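Local coordinates for C2 domain protein (PDB 3W56), which binds calcium ions through a C2 domain and may take part in the formation of wide membrane pores, at residues A[82-87]-A[123-128]; A[48-53]-A[73-78]. All coordinates share one frame; numbering follows the deposited sequence.

Contact 1 (A[82-87]-A[123-128]); sequences DILRLE and LHYMYT
L84 opens the meeting of the two sheets of the C2 beta sandwich, its methyl CD2 reaching tip to tip toward the Y125 ring, 3.7 Å from CE1. The same methyl lies 4.3 Å from CD2 of Y127, so one branched leucine serves two rings. The two strands, one from each sheet, run roughly antiparallel, at 145° between their N-to-C directions, and the gap between them is filled by apolar side chains. R85 points the other way, where its long side chain can pair with E87. L86 returns to the interior: its CD1 stands over the centre of the Y125 ring, 3.5 Å from the centroid and 6° off the normal, a close CH-pi contact. CD1 also meets L123 CD2 at 3.8 Å. At the far end of the ring OH is hydrogen-bonded to NE of R104. An alanine at Y125 would probably leave CD1 of L86 facing a gap and R104 NE without its hydroxyl partner. On the outer side of the strand E87 completes a salt bridge within the segment: its OE2 takes R85 NE at 2.6 Å through the anti lone pair and, from above the carboxylate plane, R85 NH2 at 2.9 Å.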
loop_
_atom_site.group_PDB
_atom_site.type_symbol
_atom_site.label_atom_id
_atom_site.label_comp_id
_atom_site.label_asym_id
_atom_site.label_seq_id
_atom_site.Cartn_x
_atom_site.Cartn_y
_atom_site.Cartn_z
ATOM N N ASP A 82 -7.571 5.850 12.659
ATOM C CA ASP A 82 -6.252 6.184 12.258
ATOM C C ASP A 82 -6.296 6.236 10.725
ATOM O O ASP A 82 -7.115 5.537 10.059
ATOM C CB ASP A 82 -5.301 5.065 12.613
ATOM C CG ASP A 82 -4.879 5.058 14.093
ATOM O OD1 ASP A 82 -5.056 6.082 14.815
ATOM O OD2 ASP A 82 -4.295 4.022 14.509
ATOM N N ILE A 83 -5.362 6.986 10.177
ATOM C CA ILE A 83 -5.290 7.159 8.748
ATOM C C ILE A 83 -4.248 6.192 8.226
ATOM O O ILE A 83 -3.042 6.353 8.475
ATOM C CB ILE A 83 -4.936 8.583 8.346
ATOM C CG1 ILE A 83 -6.055 9.517 8.828
ATOM C CG2 ILE A 83 -4.816 8.664 6.826
ATOM C CD1 ILE A 83 -7.423 9.010 8.455
ATOM N N LEU A 84 -4.752 5.189 7.500
ATOM C CA LEU A 84 -3.939 4.249 6.708
ATOM C C LEU A 84 -3.568 4.994 5.434
ATOM O O LEU A 84 -4.425 5.470 4.704
ATOM C CB LEU A 84 -4.702 2.904 6.409
ATOM C CG LEU A 84 -4.036 1.993 5.364
ATOM C CD1 LEU A 84 -2.782 1.312 5.942
ATOM C CD2 LEU A 84 -5.031 0.924 4.875
ATOM N N ARG A 85 -2.280 5.178 5.210
ATOM C CA ARG A 85 -1.784 5.802 4.006
ATOM C C ARG A 85 -0.843 4.848 3.225
ATOM O O ARG A 85 0.153 4.253 3.757
ATOM C CB ARG A 85 -1.056 7.125 4.409
ATOM C CG ARG A 85 -0.266 7.733 3.314
ATOM C CD ARG A 85 0.643 8.811 3.892
ATOM N NE ARG A 85 1.429 9.483 2.863
ATOM C CZ ARG A 85 1.033 10.586 2.227
ATOM N NH1 ARG A 85 -0.149 11.130 2.516
ATOM N NH2 ARG A 85 1.822 11.164 1.309
ATOM N N LEU A 86 -1.139 4.739 1.943
ATOM C CA LEU A 86 -0.446 3.822 1.056
ATOM C C LEU A 86 0.141 4.656 -0.039
ATOM O O LEU A 86 -0.519 5.446 -0.674
ATOM C CB LEU A 86 -1.391 2.751 0.499
ATOM C CG LEU A 86 -2.065 1.870 1.528
ATOM C CD1 LEU A 86 -2.909 0.732 0.866
ATOM C CD2 LEU A 86 -1.113 1.198 2.470
ATOM N N GLU A 87 1.427 4.493 -0.250
ATOM C CA GLU A 87 2.006 5.128 -1.397
ATOM C C GLU A 87 2.583 4.055 -2.304
ATOM O O GLU A 87 3.330 3.170 -1.831
ATOM C CB GLU A 87 3.072 6.132 -0.982
ATOM C CG GLU A 87 2.609 7.128 0.043
ATOM C CD GLU A 87 3.748 7.962 0.563
ATOM O OE1 GLU A 87 4.884 7.768 0.065
ATOM O OE2 GLU A 87 3.509 8.769 1.494
ATOM N N LEU A 123 -4.278 0.206 -7.220
ATOM C CA LEU A 123 -3.713 -0.659 -6.164
ATOM C C LEU A 123 -4.948 -1.209 -5.435
ATOM O O LEU A 123 -5.840 -0.437 -4.966
ATOM C CB LEU A 123 -2.958 0.221 -5.164
ATOM C CG LEU A 123 -2.517 -0.488 -3.866
ATOM C CD1 LEU A 123 -1.404 -1.605 -4.018
ATOM C CD2 LEU A 123 -1.997 0.604 -2.839
ATOM N N HIS A 124 -5.015 -2.532 -5.264
ATOM C CA HIS A 124 -6.069 -3.168 -4.494
ATOM C C HIS A 124 -5.446 -3.719 -3.234
ATOM O O HIS A 124 -4.285 -4.099 -3.260
ATOM C CB HIS A 124 -6.668 -4.355 -5.277
ATOM C CG HIS A 124 -7.149 -4.003 -6.651
ATOM N ND1 HIS A 124 -8.334 -3.338 -6.845
ATOM C CD2 HIS A 124 -6.623 -4.221 -7.884
ATOM C CE1 HIS A 124 -8.518 -3.129 -8.141
ATOM N NE2 HIS A 124 -7.506 -3.660 -8.799
ATOM N N TYR A 125 -6.174 -3.666 -2.154
ATOM C CA TYR A 125 -5.602 -4.117 -0.871
ATOM C C TYR A 125 -6.726 -4.472 0.054
ATOM O O TYR A 125 -7.913 -4.138 -0.146
ATOM C CB TYR A 125 -4.727 -3.014 -0.281
ATOM C CG TYR A 125 -5.477 -1.738 0.073
ATOM C CD1 TYR A 125 -5.897 -1.517 1.417
ATOM C CD2 TYR A 125 -5.746 -0.756 -0.882
ATOM C CE1 TYR A 125 -6.521 -0.353 1.789
ATOM C CE2 TYR A 125 -6.409 0.455 -0.512
ATOM C CZ TYR A 125 -6.797 0.635 0.841
ATOM O OH TYR A 125 -7.427 1.803 1.271
ATOM N N MET A 126 -6.369 -5.158 1.125
ATOM C CA MET A 126 -7.313 -5.539 2.124
ATOM C C MET A 126 -6.704 -5.091 3.434
ATOM O O MET A 126 -5.477 -5.005 3.580
ATOM C CB MET A 126 -7.551 -7.052 2.171
ATOM C CG MET A 126 -8.376 -7.455 1.003
ATOM S SD MET A 126 -8.825 -9.177 1.156
ATOM C CE MET A 126 -9.813 -9.176 2.665
ATOM N N TYR A 127 -7.582 -4.807 4.369
ATOM C CA TYR A 127 -7.060 -4.718 5.751
ATOM C C TYR A 127 -8.047 -5.245 6.714
ATOM O O TYR A 127 -9.254 -5.270 6.480
ATOM C CB TYR A 127 -6.626 -3.271 6.102
ATOM C CG TYR A 127 -7.784 -2.374 6.440
ATOM C CD1 TYR A 127 -8.279 -2.292 7.752
ATOM C CD2 TYR A 127 -8.401 -1.608 5.451
ATOM C CE1 TYR A 127 -9.377 -1.434 8.044
ATOM C CE2 TYR A 127 -9.457 -0.771 5.727
ATOM C CZ TYR A 127 -9.942 -0.696 7.029
ATOM O OH TYR A 127 -11.021 0.151 7.239
ATOM N N THR A 128 -7.525 -5.718 7.841
ATOM C CA THR A 128 -8.330 -6.156 8.976
ATOM C C THR A 128 -7.931 -5.348 10.226
ATOM O O THR A 128 -6.744 -5.304 10.570
ATOM C CB THR A 128 -8.137 -7.666 9.224
ATOM O OG1 THR A 128 -8.780 -8.398 8.153
ATOM C CG2 THR A 128 -8.833 -8.073 10.515
#

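Contact 2 (A[48-53]-A[73-78]); sequences VFCGSA and FSHFKA
V48 lays its CG2 methyl over one face of the F73 ring, 3.8 Å from the centroid and displaced toward the rim on the CD2–CE2 side, a CH-pi contact between the two sheets of the C2 beta sandwich. A beta-branched valine suits the strand, and its CG2, anti to the carbonyl carbon and beside the backbone N, is the branch that meets the ring. V48 also touches L26, L55 and L86, which places it in the hydrophobic interior. Farther along, C50 begins a type II' beta turn that ends at A53, closed by C50 N to A53 O at 2.8 Å and A53 N to C50 O at 3.0 Å; G51 fits it because its positive phi is easily adopted by glycine. The imidazole of H75 lies against both ends of this turn. C50 CB is 3.9 Å from CD2 of the ring, with the sulfur beside the ring's edge, and A53 CB is 3.8 Å from NE2. C50 SG also meets the methyl CB of A78 at 4.2 Å, after the chain has turned its corner at F76 and K77. That corner brings K77 N above the centre of the H75 ring, 3.9 Å from its plane.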
loop_
_atom_site.group_PDB
_atom_site.type_symbol
_atom_site.label_atom_id
_atom_site.label_comp_id
_atom_site.label_asym_id
_atom_site.label_seq_id
_atom_site.Cartn_x
_atom_site.Cartn_y
_atom_site.Cartn_z
ATOM N N VAL A 48 3.793 2.039 3.427
ATOM C CA VAL A 48 2.657 1.822 4.324
ATOM C C VAL A 48 2.865 2.574 5.611
ATOM O O VAL A 48 3.872 2.347 6.364
ATOM C CB VAL A 48 2.471 0.335 4.715
ATOM C CG1 VAL A 48 1.248 0.109 5.534
ATOM C CG2 VAL A 48 2.397 -0.507 3.435
ATOM N N PHE A 49 1.909 3.454 5.860
ATOM C CA PHE A 49 1.862 4.213 7.115
ATOM C C PHE A 49 0.539 3.968 7.811
ATOM O O PHE A 49 -0.526 3.860 7.178
ATOM C CB PHE A 49 1.986 5.721 6.843
ATOM C CG PHE A 49 3.188 6.091 6.013
ATOM C CD1 PHE A 49 4.367 6.513 6.613
ATOM C CD2 PHE A 49 3.137 5.974 4.630
ATOM C CE1 PHE A 49 5.479 6.851 5.815
ATOM C CE2 PHE A 49 4.209 6.323 3.810
ATOM C CZ PHE A 49 5.411 6.754 4.420
ATOM N N CYS A 50 0.595 3.878 9.126
ATOM C CA CYS A 50 -0.628 3.894 9.892
ATOM C C CYS A 50 -0.561 5.088 10.817
ATOM O O CYS A 50 0.229 5.071 11.791
ATOM C CB CYS A 50 -0.767 2.627 10.740
ATOM S SG CYS A 50 -2.373 2.627 11.547
ATOM N N GLY A 51 -1.391 6.095 10.553
ATOM C CA GLY A 51 -1.225 7.367 11.246
ATOM C C GLY A 51 0.204 7.868 11.062
ATOM O O GLY A 51 0.669 8.080 9.941
ATOM N N SER A 52 0.926 8.047 12.173
ATOM C CA SER A 52 2.283 8.602 12.111
ATOM C C SER A 52 3.359 7.504 12.190
ATOM O O SER A 52 4.551 7.787 12.276
ATOM C CB SER A 52 2.502 9.595 13.287
ATOM O OG SER A 52 2.191 8.982 14.534
ATOM N N ALA A 53 2.931 6.251 12.188
ATOM C CA ALA A 53 3.873 5.139 12.200
ATOM C C ALA A 53 4.170 4.647 10.774
ATOM O O ALA A 53 3.268 4.227 10.042
ATOM C CB ALA A 53 3.331 4.019 13.041
ATOM N N PHE A 73 1.645 -6.312 6.497
ATOM C CA PHE A 73 2.119 -5.319 7.450
ATOM C C PHE A 73 1.180 -5.338 8.615
ATOM O O PHE A 73 -0.059 -5.284 8.469
ATOM C CB PHE A 73 2.169 -3.910 6.795
ATOM C CG PHE A 73 3.093 -3.831 5.598
ATOM C CD1 PHE A 73 4.446 -3.480 5.785
ATOM C CD2 PHE A 73 2.644 -4.170 4.293
ATOM C CE1 PHE A 73 5.317 -3.409 4.751
ATOM C CE2 PHE A 73 3.538 -4.078 3.224
ATOM C CZ PHE A 73 4.894 -3.734 3.440
ATOM N N SER A 74 1.744 -5.397 9.827
ATOM C CA SER A 74 0.862 -5.352 10.953
ATOM C C SER A 74 1.370 -4.226 11.870
ATOM O O SER A 74 2.592 -3.902 11.946
ATOM C CB SER A 74 0.739 -6.734 11.665
ATOM O OG SER A 74 -0.370 -7.561 11.186
ATOM N N HIS A 75 0.394 -3.586 12.487
ATOM C CA HIS A 75 0.674 -2.542 13.502
ATOM C C HIS A 75 -0.169 -2.877 14.722
ATOM O O HIS A 75 -1.416 -3.023 14.704
ATOM C CB HIS A 75 0.365 -1.145 12.971
ATOM C CG HIS A 75 0.775 -0.038 13.917
ATOM N ND1 HIS A 75 1.945 -0.077 14.660
ATOM C CD2 HIS A 75 0.185 1.146 14.212
ATOM C CE1 HIS A 75 2.046 1.029 15.384
ATOM N NE2 HIS A 75 1.006 1.803 15.108
ATOM N N PHE A 76 0.516 -2.987 15.880
ATOM C CA PHE A 76 -0.269 -3.496 17.030
ATOM C C PHE A 76 -0.753 -2.395 17.990
ATOM O O PHE A 76 -1.332 -2.722 19.022
ATOM C CB PHE A 76 0.499 -4.591 17.764
ATOM C CG PHE A 76 0.674 -5.819 16.945
ATOM C CD1 PHE A 76 -0.277 -6.816 16.973
ATOM C CD2 PHE A 76 1.795 -5.939 16.113
ATOM C CE1 PHE A 76 -0.125 -7.940 16.190
ATOM C CE2 PHE A 76 1.970 -7.052 15.304
ATOM C CZ PHE A 76 0.998 -8.066 15.361
ATOM N N LYS A 77 -0.634 -1.128 17.544
ATOM C CA LYS A 77 -1.016 0.062 18.308
ATOM C C LYS A 77 -2.004 0.865 17.489
ATOM O O LYS A 77 -2.209 2.082 17.669
ATOM C CB LYS A 77 0.204 0.947 18.565
ATOM C CG LYS A 77 1.240 0.310 19.460
ATOM C CD LYS A 77 1.879 1.406 20.288
ATOM C CE LYS A 77 3.030 2.043 19.587
ATOM N NZ LYS A 77 3.257 3.420 20.202
ATOM N N ALA A 78 -2.593 0.195 16.542
ATOM C CA ALA A 78 -3.569 0.899 15.719
ATOM C C ALA A 78 -4.822 1.253 16.515
ATOM O O ALA A 78 -5.184 0.627 17.520
ATOM C CB ALA A 78 -3.914 0.055 14.513
#

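How the contacts relate
Contact 2 closes along the chain before contact 1 opens, strand 83-90 following strand 73-78. Both bridge the same two four-stranded sheets: strands 44-50 and 83-90 are neighbours in one, while 122-130 and 73-78 flank strand 22-32 in the other. Their centres lie about 10 Å apart, contact 1 about 5 Å from the chain centre and contact 2 about 12 Å. Backbone pairing joins them within the shared sheet, with I83 O 2.7 Å from G51 N, probably a hydrogen bond. Both lie away from the calcium sites, yet strands 44-50 and 83-90 carry the calcium ligands D43 and D90 at or beside their other ends, so the packed sandwich is the framework from which the calcium-binding loops emerge.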